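Local coordinates for clavulanic acid biosynthesis oligopeptide binding protein 2 (Streptomyces clavuligerus, PDB 2WOL) that probably binds peptides as an extracellular solute-binding protein of the clavulanic acid biosynthetic pathway, at residues R263-I271 and H533-N541; R31-D42 and L245-L255. All coordinates share one frame; numbering follows the deposited sequence.

Contact 1: R263-I271 and H533-N541; sequences RLIAGEFDI and HFRNPWVTN
The side-chain amide of Asn536 is the polar centre of this contact and reaches the last turn of helix 257-265 and the loop that follows it. Its ND2 donates to Leu264 O at 2.9 Å. That bond is nearly straight, 173° at the hydrogen, and Leu264 O lies in the amide plane. A second, more bent bond runs from ND2 to Asp270 O at 3.2 Å, with the donor above the plane of that carbonyl. Leu264 O also accepts from Gly267 N, and the two donors come from opposite faces of the carbonyl. The other end of the amide is held by water: one molecule donates to both Asn536 OD1 and Ile265 O. Asn536 N, in contrast, is buried with no partner in the model.

In this family 5 extracellular solute-binding protein, the loop from helix 257-265 into strand 271-272 here meets the turn after strand 523-534. Gly267 closes the helix in a Schellman motif, with positive phi. Its CA lies 3.7 Å from Trp538 CH2, at the edge of the indole. Trp538 belongs to the type I beta turn Asn536-Val539. Its NE1 donates to Asp270 OD1 at 2.8 Å in a nearly straight bond. The oxygen lies in the indole plane, but the carboxylate is turned 79° from the ring, and the N-H meets OD1 from above the carboxylate plane. Asp270 OD2 accepts from Arg36 N, so both carboxylate oxygens have partners. Asn536 CB rests on one indole face, toward the rim.

Apolar groups flank the polar centre. With CG of Phe534 anti to the backbone N (chi1 -172°), its ring lies under Ile265 CG1, 3.8 Å from the centroid and directly over it, a CH-pi contact. Leu264 CD2 packs on Phe534 CB. The guanidinium of Arg535 binds elsewhere, to Asp297, Gly16 O and Ser294 O.

Contact 2: R31-D42 and L245-L255; sequences RGGTLRLVSSAD and LPDRVELTIGL
Strands 34-39 and 248-253 run parallel, 4.4 Å apart at closest with their directions 24° apart, and Leu35 and Leu37 bond through N and O to the residues flanking Val249 and Leu251, respectively. On the face of Leu35, Leu37, Val249 and Leu251, Leu37 CD1 packs on Val249 CG1 at 3.6 Å. Leu251 CD1 reaches across to Leu37 CB and Ser39 CB, at 3.9 Å from each. The face of Thr34, Arg36, Arg248 and Glu250 is more polar. Thr34 CG2 lies against the carboxylate of Glu250, 3.6 Å from CD. Glu250 OE2 is held by Arg248 NE in a salt bridge, through its anti lone pair. A water links Glu250 OE1 to Arg36 NH1, which are 4.3 Å apart, beyond a salt bridge. Arg36 NH2 donates to Glu268 O. Farther along this face, Val38 CG2 meets Leu255 CD1 at 3.7 Å. The two strands are neighbours inside a mixed five-stranded sheet. Strand 225-230 pairs antiparallel with 248-253, and strand 271-272 pairs parallel with 34-39. Helix 54-63 packs on the leucine face through Trp55 and Leu62, while Leu260 of helix 257-265 touches Val38 on the other.

In the fold
The first strand of the chain, 34-39, is separated from its partner by about two hundred residues. Contact 2 closes that long loop when strand 248-253 aligns beside it. Helix 257-265 follows at once. Contact 1 opens on the last turn of that helix and the loop leading to strand 271-272, and closes only at 533-541, near the C terminus. The two loops are therefore in series, neither nested nor crossed. Their centres lie 11 Å apart and they touch directly: Asp270 pairs with Arg36, and Phe269 packs on Thr252. Contact 2 builds the mixed sheet. Contact 1 ties its edge strand 271-272 and helix 257-265 to the end of strand 523-534 and the turn after it.

Contact 1: R263-I271 and H533-N541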
loop_
_atom_site.group_PDB
_atom_site.type_symbol
_atom_site.label_atom_id
_atom_site.label_comp_id
_atom_site.label_asym_id
_atom_site.label_seq_id
_atom_site.Cartn_x
_atom_site.Cartn_y
_atom_site.Cartn_z
ATOM N N ARG A 263 -21.114 1.471 16.085
ATOM C CA ARG A 263 -20.629 0.966 17.360
ATOM C C ARG A 263 -19.304 1.616 17.765
ATOM O O ARG A 263 -19.048 1.826 18.952
ATOM C CB ARG A 263 -20.545 -0.560 17.318
ATOM C CG ARG A 263 -21.933 -1.192 17.219
ATOM C CD ARG A 263 -21.916 -2.644 16.797
ATOM N NE ARG A 263 -21.502 -3.554 17.859
ATOM C CZ ARG A 263 -21.511 -4.881 17.754
ATOM N NH1 ARG A 263 -21.937 -5.471 16.637
ATOM N NH2 ARG A 263 -21.108 -5.621 18.770
ATOM N N LEU A 264 -18.483 1.956 16.775
ATOM C CA LEU A 264 -17.256 2.716 17.007
ATOM C C LEU A 264 -17.575 4.105 17.573
ATOM O O LEU A 264 -17.019 4.513 18.602
ATOM C CB LEU A 264 -16.462 2.850 15.701
ATOM C CG LEU A 264 -15.217 3.741 15.692
ATOM C CD1 LEU A 264 -14.114 3.129 16.534
ATOM C CD2 LEU A 264 -14.748 3.940 14.265
ATOM N N ILE A 265 -18.467 4.827 16.898
ATOM C CA ILE A 265 -18.843 6.179 17.330
ATOM C C ILE A 265 -19.522 6.158 18.708
ATOM O O ILE A 265 -19.330 7.075 19.511
ATOM C CB ILE A 265 -19.678 6.912 16.238
ATOM C CG1 ILE A 265 -18.804 7.167 14.999
ATOM C CG2 ILE A 265 -20.280 8.223 16.765
ATOM C CD1 ILE A 265 -19.559 7.642 13.763
ATOM N N ALA A 266 -20.265 5.087 18.989
ATOM C CA ALA A 266 -20.898 4.877 20.301
ATOM C C ALA A 266 -19.899 4.542 21.417
ATOM O O ALA A 266 -20.253 4.575 22.596
ATOM C CB ALA A 266 -21.969 3.794 20.212
ATOM N N GLY A 267 -18.669 4.195 21.047
ATOM C CA GLY A 267 -17.618 3.897 22.020
ATOM C C GLY A 267 -17.476 2.439 22.420
ATOM O O GLY A 267 -16.710 2.120 23.330
ATOM N N GLU A 268 -18.198 1.547 21.739
ATOM C CA GLU A 268 -18.115 0.107 22.021
ATOM C C GLU A 268 -16.792 -0.483 21.538
ATOM O O GLU A 268 -16.324 -1.505 22.054
ATOM C CB GLU A 268 -19.299 -0.631 21.395
ATOM C CG GLU A 268 -20.650 -0.280 22.026
ATOM C CD GLU A 268 -21.837 -0.669 21.159
ATOM O OE1 GLU A 268 -21.816 -1.757 20.547
ATOM O OE2 GLU A 268 -22.803 0.115 21.099
ATOM N N PHE A 269 -16.203 0.168 20.544
ATOM C CA PHE A 269 -14.857 -0.148 20.083
ATOM C C PHE A 269 -14.045 1.130 20.099
ATOM O O PHE A 269 -14.597 2.219 19.955
ATOM C CB PHE A 269 -14.890 -0.761 18.683
ATOM C CG PHE A 269 -15.769 -1.967 18.589
ATOM C CD1 PHE A 269 -17.027 -1.881 18.006
ATOM C CD2 PHE A 269 -15.357 -3.187 19.124
ATOM C CE1 PHE A 269 -17.852 -2.997 17.938
ATOM C CE2 PHE A 269 -16.174 -4.305 19.057
ATOM C CZ PHE A 269 -17.426 -4.210 18.464
ATOM N N ASP A 270 -12.738 0.995 20.280
ATOM C CA ASP A 270 -11.872 2.157 20.400
ATOM C C ASP A 270 -11.498 2.732 19.043
ATOM O O ASP A 270 -11.596 3.941 18.826
ATOM C CB ASP A 270 -10.613 1.795 21.188
ATOM C CG ASP A 270 -10.922 1.337 22.602
ATOM O OD1 ASP A 270 -11.905 1.836 23.198
ATOM O OD2 ASP A 270 -10.177 0.485 23.125
ATOM N N ILE A 271 -11.074 1.846 18.141
ATOM C CA ILE A 271 -10.518 2.205 16.840
ATOM C C ILE A 271 -10.868 1.134 15.809
ATOM O O ILE A 271 -10.889 -0.056 16.126
ATOM C CB ILE A 271 -8.963 2.343 16.917
ATOM C CG1 ILE A 271 -8.544 3.473 17.873
ATOM C CG2 ILE A 271 -8.333 2.526 15.522
ATOM C CD1 ILE A 271 -8.839 4.890 17.379
ATOM N N HIS A 533 -11.057 8.932 9.213
ATOM C CA HIS A 533 -10.875 8.056 10.370
ATOM C C HIS A 533 -11.478 8.696 11.608
ATOM O O HIS A 533 -11.329 9.900 11.814
ATOM C CB HIS A 533 -9.392 7.810 10.653
ATOM C CG HIS A 533 -8.646 7.134 9.545
ATOM N ND1 HIS A 533 -9.089 5.981 8.928
ATOM C CD2 HIS A 533 -7.448 7.426 8.982
ATOM C CE1 HIS A 533 -8.207 5.610 8.015
ATOM N NE2 HIS A 533 -7.202 6.468 8.030
ATOM N N PHE A 534 -12.132 7.880 12.435
ATOM C CA PHE A 534 -12.713 8.334 13.703
ATOM C C PHE A 534 -11.894 7.783 14.870
ATOM O O PHE A 534 -11.599 6.592 14.922
ATOM C CB PHE A 534 -14.176 7.878 13.810
ATOM C CG PHE A 534 -14.917 8.467 14.984
ATOM C CD1 PHE A 534 -15.587 9.683 14.856
ATOM C CD2 PHE A 534 -14.955 7.805 16.212
ATOM C CE1 PHE A 534 -16.273 10.237 15.935
ATOM C CE2 PHE A 534 -15.648 8.359 17.306
ATOM C CZ PHE A 534 -16.305 9.575 17.154
ATOM N N ARG A 535 -11.518 8.658 15.796
ATOM C CA ARG A 535 -10.739 8.254 16.969
ATOM C C ARG A 535 -11.498 8.589 18.240
ATOM O O ARG A 535 -11.874 9.743 18.467
ATOM C CB ARG A 535 -9.367 8.945 16.993
ATOM C CG ARG A 535 -9.413 10.422 16.615
ATOM C CD ARG A 535 -8.123 11.182 16.916
ATOM N NE ARG A 535 -8.060 12.324 16.010
ATOM C CZ ARG A 535 -8.669 13.489 16.217
ATOM N NH1 ARG A 535 -9.344 13.712 17.343
ATOM N NH2 ARG A 535 -8.591 14.437 15.293
ATOM N N ASN A 536 -11.728 7.586 19.079
ATOM C CA ASN A 536 -12.341 7.857 20.371
ATOM C C ASN A 536 -11.378 8.608 21.290
ATOM O O ASN A 536 -10.170 8.369 21.245
ATOM C CB ASN A 536 -12.888 6.577 20.986
ATOM C CG ASN A 536 -14.276 6.253 20.473
ATOM O OD1 ASN A 536 -15.192 7.069 20.592
ATOM N ND2 ASN A 536 -14.438 5.078 19.873
ATOM N N PRO A 537 -11.901 9.556 22.093
ATOM C CA PRO A 537 -11.023 10.493 22.815
ATOM C C PRO A 537 -10.147 9.902 23.937
ATOM O O PRO A 537 -9.174 10.543 24.358
ATOM C CB PRO A 537 -12.003 11.541 23.364
ATOM C CG PRO A 537 -13.315 10.828 23.459
ATOM C CD PRO A 537 -13.331 9.847 22.317
ATOM N N TRP A 538 -10.487 8.702 24.405
ATOM C CA TRP A 538 -9.722 8.036 25.469
ATOM C C TRP A 538 -8.556 7.195 24.957
ATOM O O TRP A 538 -7.830 6.591 25.746
ATOM C CB TRP A 538 -10.632 7.165 26.333
ATOM C CG TRP A 538 -11.412 6.165 25.547
ATOM C CD1 TRP A 538 -11.003 4.921 25.151
ATOM C CD2 TRP A 538 -12.746 6.326 25.058
ATOM N NE1 TRP A 538 -12.008 4.298 24.444
ATOM C CE2 TRP A 538 -13.087 5.140 24.373
ATOM C CE3 TRP A 538 -13.689 7.360 25.137
ATOM C CZ2 TRP A 538 -14.334 4.958 23.770
ATOM C CZ3 TRP A 538 -14.928 7.176 24.540
ATOM C CH2 TRP A 538 -15.236 5.986 23.862
ATOM N N VAL A 539 -8.387 7.142 23.641
ATOM C CA VAL A 539 -7.235 6.466 23.057
ATOM C C VAL A 539 -6.067 7.444 23.032
ATOM O O VAL A 539 -6.209 8.587 22.593
ATOM C CB VAL A 539 -7.536 5.923 21.641
ATOM C CG1 VAL A 539 -6.382 5.068 21.137
ATOM C CG2 VAL A 539 -8.828 5.098 21.653
ATOM N N THR A 540 -4.920 6.994 23.525
ATOM C CA THR A 540 -3.744 7.846 23.614
ATOM C C THR A 540 -2.789 7.597 22.448
ATOM O O THR A 540 -2.746 6.495 21.897
ATOM C CB THR A 540 -2.995 7.641 24.948
ATOM O OG1 THR A 540 -2.546 6.288 25.045
ATOM C CG2 THR A 540 -3.907 7.951 26.133
ATOM N N ASN A 541 -2.030 8.627 22.075
ATOM C CA ASN A 541 -1.018 8.542 21.021
ATOM C C ASN A 541 -1.577 8.137 19.664
ATOM O O ASN A 541 -1.019 7.269 18.981
ATOM C CB ASN A 541 0.125 7.607 21.422
ATOM C CG ASN A 541 0.641 7.887 22.814
ATOM O OD1 ASN A 541 1.215 8.940 23.077
ATOM N ND2 ASN A 541 0.420 6.949 23.723
HETATM O O HOH W 1 -17.658 7.098 21.701
#

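Contact 2: R31-D42 and L245-L255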
loop_
_atom_site.group_PDB
_atom_site.type_symbol
_atom_site.label_atom_id
_atom_site.label_comp_id
_atom_site.label_asym_id
_atom_site.label_seq_id
_atom_site.Cartn_x
_atom_site.Cartn_y
_atom_site.Cartn_z
ATOM N N ARG A 31 0.820 2.762 30.708
ATOM C CA ARG A 31 0.630 1.369 30.315
ATOM C C ARG A 31 -0.619 0.791 30.975
ATOM O O ARG A 31 -1.007 1.219 32.068
ATOM C CB ARG A 31 1.844 0.524 30.707
ATOM C CG ARG A 31 3.155 0.978 30.095
ATOM C CD ARG A 31 4.338 0.258 30.720
ATOM N NE ARG A 31 5.587 0.956 30.439
ATOM C CZ ARG A 31 6.774 0.618 30.934
ATOM N NH1 ARG A 31 6.894 -0.425 31.746
ATOM N NH2 ARG A 31 7.845 1.337 30.619
ATOM N N GLY A 32 -1.242 -0.177 30.308
ATOM C CA GLY A 32 -2.375 -0.902 30.866
ATOM C C GLY A 32 -3.608 -0.860 29.989
ATOM O O GLY A 32 -3.672 -0.097 29.023
ATOM N N GLY A 33 -4.584 -1.696 30.331
ATOM C CA GLY A 33 -5.875 -1.696 29.662
ATOM C C GLY A 33 -5.913 -2.586 28.436
ATOM O O GLY A 33 -4.892 -3.141 28.014
ATOM N N THR A 34 -7.110 -2.721 27.875
ATOM C CA THR A 34 -7.327 -3.523 26.684
ATOM C C THR A 34 -7.727 -2.599 25.542
ATOM O O THR A 34 -8.705 -1.858 25.654
ATOM C CB THR A 34 -8.417 -4.579 26.932
ATOM O OG1 THR A 34 -7.974 -5.475 27.959
ATOM C CG2 THR A 34 -8.708 -5.378 25.668
ATOM N N LEU A 35 -6.960 -2.638 24.455
ATOM C CA LEU A 35 -7.284 -1.857 23.267
ATOM C C LEU A 35 -8.287 -2.647 22.438
ATOM O O LEU A 35 -7.986 -3.745 21.967
ATOM C CB LEU A 35 -6.027 -1.537 22.451
ATOM C CG LEU A 35 -6.198 -0.668 21.196
ATOM C CD1 LEU A 35 -6.665 0.762 21.520
ATOM C CD2 LEU A 35 -4.902 -0.640 20.407
ATOM N N ARG A 36 -9.481 -2.085 22.284
ATOM C CA ARG A 36 -10.567 -2.753 21.580
ATOM C C ARG A 36 -10.631 -2.284 20.137
ATOM O O ARG A 36 -11.017 -1.146 19.850
ATOM C CB ARG A 36 -11.897 -2.510 22.299
ATOM C CG ARG A 36 -11.972 -3.139 23.687
ATOM C CD ARG A 36 -13.194 -2.662 24.468
ATOM N NE ARG A 36 -14.443 -2.877 23.733
ATOM C CZ ARG A 36 -15.149 -4.009 23.732
ATOM N NH1 ARG A 36 -14.747 -5.065 24.435
ATOM N NH2 ARG A 36 -16.266 -4.086 23.022
ATOM N N LEU A 37 -10.218 -3.168 19.234
ATOM C CA LEU A 37 -10.181 -2.873 17.806
ATOM C C LEU A 37 -11.328 -3.569 17.095
ATOM O O LEU A 37 -11.887 -4.545 17.599
ATOM C CB LEU A 37 -8.842 -3.313 17.198
ATOM C CG LEU A 37 -7.568 -2.694 17.784
ATOM C CD1 LEU A 37 -6.343 -3.261 17.106
ATOM C CD2 LEU A 37 -7.593 -1.174 17.664
ATOM N N VAL A 38 -11.678 -3.062 15.918
ATOM C CA VAL A 38 -12.741 -3.670 15.132
ATOM C C VAL A 38 -12.379 -3.666 13.641
ATOM O O VAL A 38 -11.644 -2.799 13.168
ATOM C CB VAL A 38 -14.116 -2.994 15.427
ATOM C CG1 VAL A 38 -14.134 -1.532 14.978
ATOM C CG2 VAL A 38 -15.268 -3.795 14.825
ATOM N N SER A 39 -12.878 -4.670 12.924
ATOM C CA SER A 39 -12.673 -4.801 11.485
ATOM C C SER A 39 -13.914 -5.450 10.891
ATOM O O SER A 39 -14.593 -6.240 11.563
ATOM C CB SER A 39 -11.439 -5.668 11.197
ATOM O OG SER A 39 -11.280 -5.908 9.807
ATOM N N SER A 40 -14.205 -5.117 9.637
ATOM C CA SER A 40 -15.307 -5.752 8.923
ATOM C C SER A 40 -14.873 -7.070 8.292
ATOM O O SER A 40 -15.715 -7.864 7.875
ATOM C CB SER A 40 -15.885 -4.813 7.858
ATOM O OG SER A 40 -15.063 -4.748 6.707
ATOM N N ALA A 41 -13.561 -7.288 8.225
ATOM C CA ALA A 41 -12.985 -8.461 7.576
ATOM C C ALA A 41 -11.965 -9.142 8.476
ATOM O O ALA A 41 -11.317 -8.495 9.297
ATOM C CB ALA A 41 -12.344 -8.067 6.262
ATOM N N ASP A 42 -11.832 -10.455 8.317
ATOM C CA ASP A 42 -10.797 -11.221 9.002
ATOM C C ASP A 42 -9.445 -10.916 8.358
ATOM O O ASP A 42 -9.379 -10.437 7.221
ATOM C CB ASP A 42 -11.116 -12.720 8.880
ATOM C CG ASP A 42 -10.483 -13.566 9.985
ATOM O OD1 ASP A 42 -9.645 -13.066 10.759
ATOM O OD2 ASP A 42 -10.839 -14.762 10.068
ATOM N N LEU A 245 1.955 -0.099 25.048
ATOM C CA LEU A 245 1.190 0.411 26.187
ATOM C C LEU A 245 0.077 -0.520 26.692
ATOM O O LEU A 245 0.030 -0.815 27.883
ATOM C CB LEU A 245 0.664 1.824 25.909
ATOM C CG LEU A 245 1.731 2.884 25.625
ATOM C CD1 LEU A 245 1.091 4.191 25.220
ATOM C CD2 LEU A 245 2.677 3.095 26.818
ATOM N N PRO A 246 -0.821 -0.996 25.805
ATOM C CA PRO A 246 -1.897 -1.830 26.352
ATOM C C PRO A 246 -1.405 -3.186 26.848
ATOM O O PRO A 246 -0.416 -3.715 26.338
ATOM C CB PRO A 246 -2.856 -2.010 25.166
ATOM C CG PRO A 246 -2.073 -1.694 23.961
ATOM C CD PRO A 246 -0.927 -0.821 24.343
ATOM N N ASP A 247 -2.091 -3.737 27.844
ATOM C CA ASP A 247 -1.786 -5.083 28.315
ATOM C C ASP A 247 -2.338 -6.134 27.359
ATOM O O ASP A 247 -1.851 -7.259 27.317
ATOM C CB ASP A 247 -2.364 -5.312 29.714
ATOM C CG ASP A 247 -1.587 -4.586 30.796
ATOM O OD1 ASP A 247 -2.148 -4.418 31.897
ATOM O OD2 ASP A 247 -0.428 -4.189 30.553
ATOM N N ARG A 248 -3.365 -5.761 26.599
ATOM C CA ARG A 248 -4.062 -6.697 25.732
ATOM C C ARG A 248 -4.654 -5.938 24.551
ATOM O O ARG A 248 -4.989 -4.758 24.664
ATOM C CB ARG A 248 -5.168 -7.402 26.525
ATOM C CG ARG A 248 -5.839 -8.579 25.835
ATOM C CD ARG A 248 -6.805 -9.263 26.792
ATOM N NE ARG A 248 -7.476 -10.399 26.169
ATOM C CZ ARG A 248 -6.985 -11.634 26.143
ATOM N NH1 ARG A 248 -5.815 -11.901 26.715
ATOM N NH2 ARG A 248 -7.670 -12.605 25.556
ATOM N N VAL A 249 -4.762 -6.622 23.417
ATOM C CA VAL A 249 -5.404 -6.067 22.233
ATOM C C VAL A 249 -6.463 -7.065 21.778
ATOM O O VAL A 249 -6.164 -8.242 21.567
ATOM C CB VAL A 249 -4.378 -5.789 21.102
ATOM C CG1 VAL A 249 -5.068 -5.225 19.863
ATOM C CG2 VAL A 249 -3.288 -4.833 21.584
ATOM N N GLU A 250 -7.701 -6.601 21.664
ATOM C CA GLU A 250 -8.803 -7.460 21.253
ATOM C C GLU A 250 -9.445 -6.918 19.985
ATOM O O GLU A 250 -10.005 -5.817 19.982
ATOM C CB GLU A 250 -9.838 -7.586 22.371
ATOM C CG GLU A 250 -9.332 -8.367 23.573
ATOM C CD GLU A 250 -10.348 -8.448 24.693
ATOM O OE1 GLU A 250 -11.442 -7.857 24.565
ATOM O OE2 GLU A 250 -10.044 -9.100 25.714
ATOM N N LEU A 251 -9.341 -7.696 18.911
ATOM C CA LEU A 251 -9.964 -7.367 17.639
ATOM C C LEU A 251 -11.274 -8.133 17.468
ATOM O O LEU A 251 -11.285 -9.367 17.520
ATOM C CB LEU A 251 -9.017 -7.685 16.475
ATOM C CG LEU A 251 -9.586 -7.542 15.057
ATOM C CD1 LEU A 251 -9.948 -6.092 14.747
ATOM C CD2 LEU A 251 -8.618 -8.087 14.017
ATOM N N THR A 252 -12.364 -7.393 17.267
ATOM C CA THR A 252 -13.661 -7.965 16.904
ATOM C C THR A 252 -13.781 -7.920 15.385
ATOM O O THR A 252 -13.558 -6.876 14.771
ATOM C CB THR A 252 -14.815 -7.189 17.577
ATOM O OG1 THR A 252 -14.735 -7.376 18.995
ATOM C CG2 THR A 252 -16.176 -7.669 17.089
ATOM N N ILE A 253 -14.133 -9.065 14.800
ATOM C CA ILE A 253 -14.092 -9.277 13.352
ATOM C C ILE A 253 -15.474 -9.575 12.772
ATOM O O ILE A 253 -16.284 -10.261 13.399
ATOM C CB ILE A 253 -13.169 -10.476 13.015
ATOM C CG1 ILE A 253 -11.744 -10.209 13.516
ATOM C CG2 ILE A 253 -13.180 -10.787 11.510
ATOM C CD1 ILE A 253 -10.823 -11.427 13.487
ATOM N N GLY A 254 -15.735 -9.054 11.575
ATOM C CA GLY A 254 -16.869 -9.515 10.764
ATOM C C GLY A 254 -18.119 -8.661 10.736
ATOM O O GLY A 254 -19.137 -9.074 10.180
ATOM N N LEU A 255 -18.047 -7.466 11.315
ATOM C CA LEU A 255 -19.199 -6.562 11.328
ATOM C C LEU A 255 -19.474 -5.928 9.971
ATOM O O LEU A 255 -18.548 -5.595 9.227
ATOM C CB LEU A 255 -19.005 -5.447 12.357
ATOM C CG LEU A 255 -18.855 -5.846 13.824
ATOM C CD1 LEU A 255 -18.905 -4.609 14.695
ATOM C CD2 LEU A 255 -19.928 -6.832 14.232
HETATM O O HOH W 2 -12.615 -5.694 26.129
#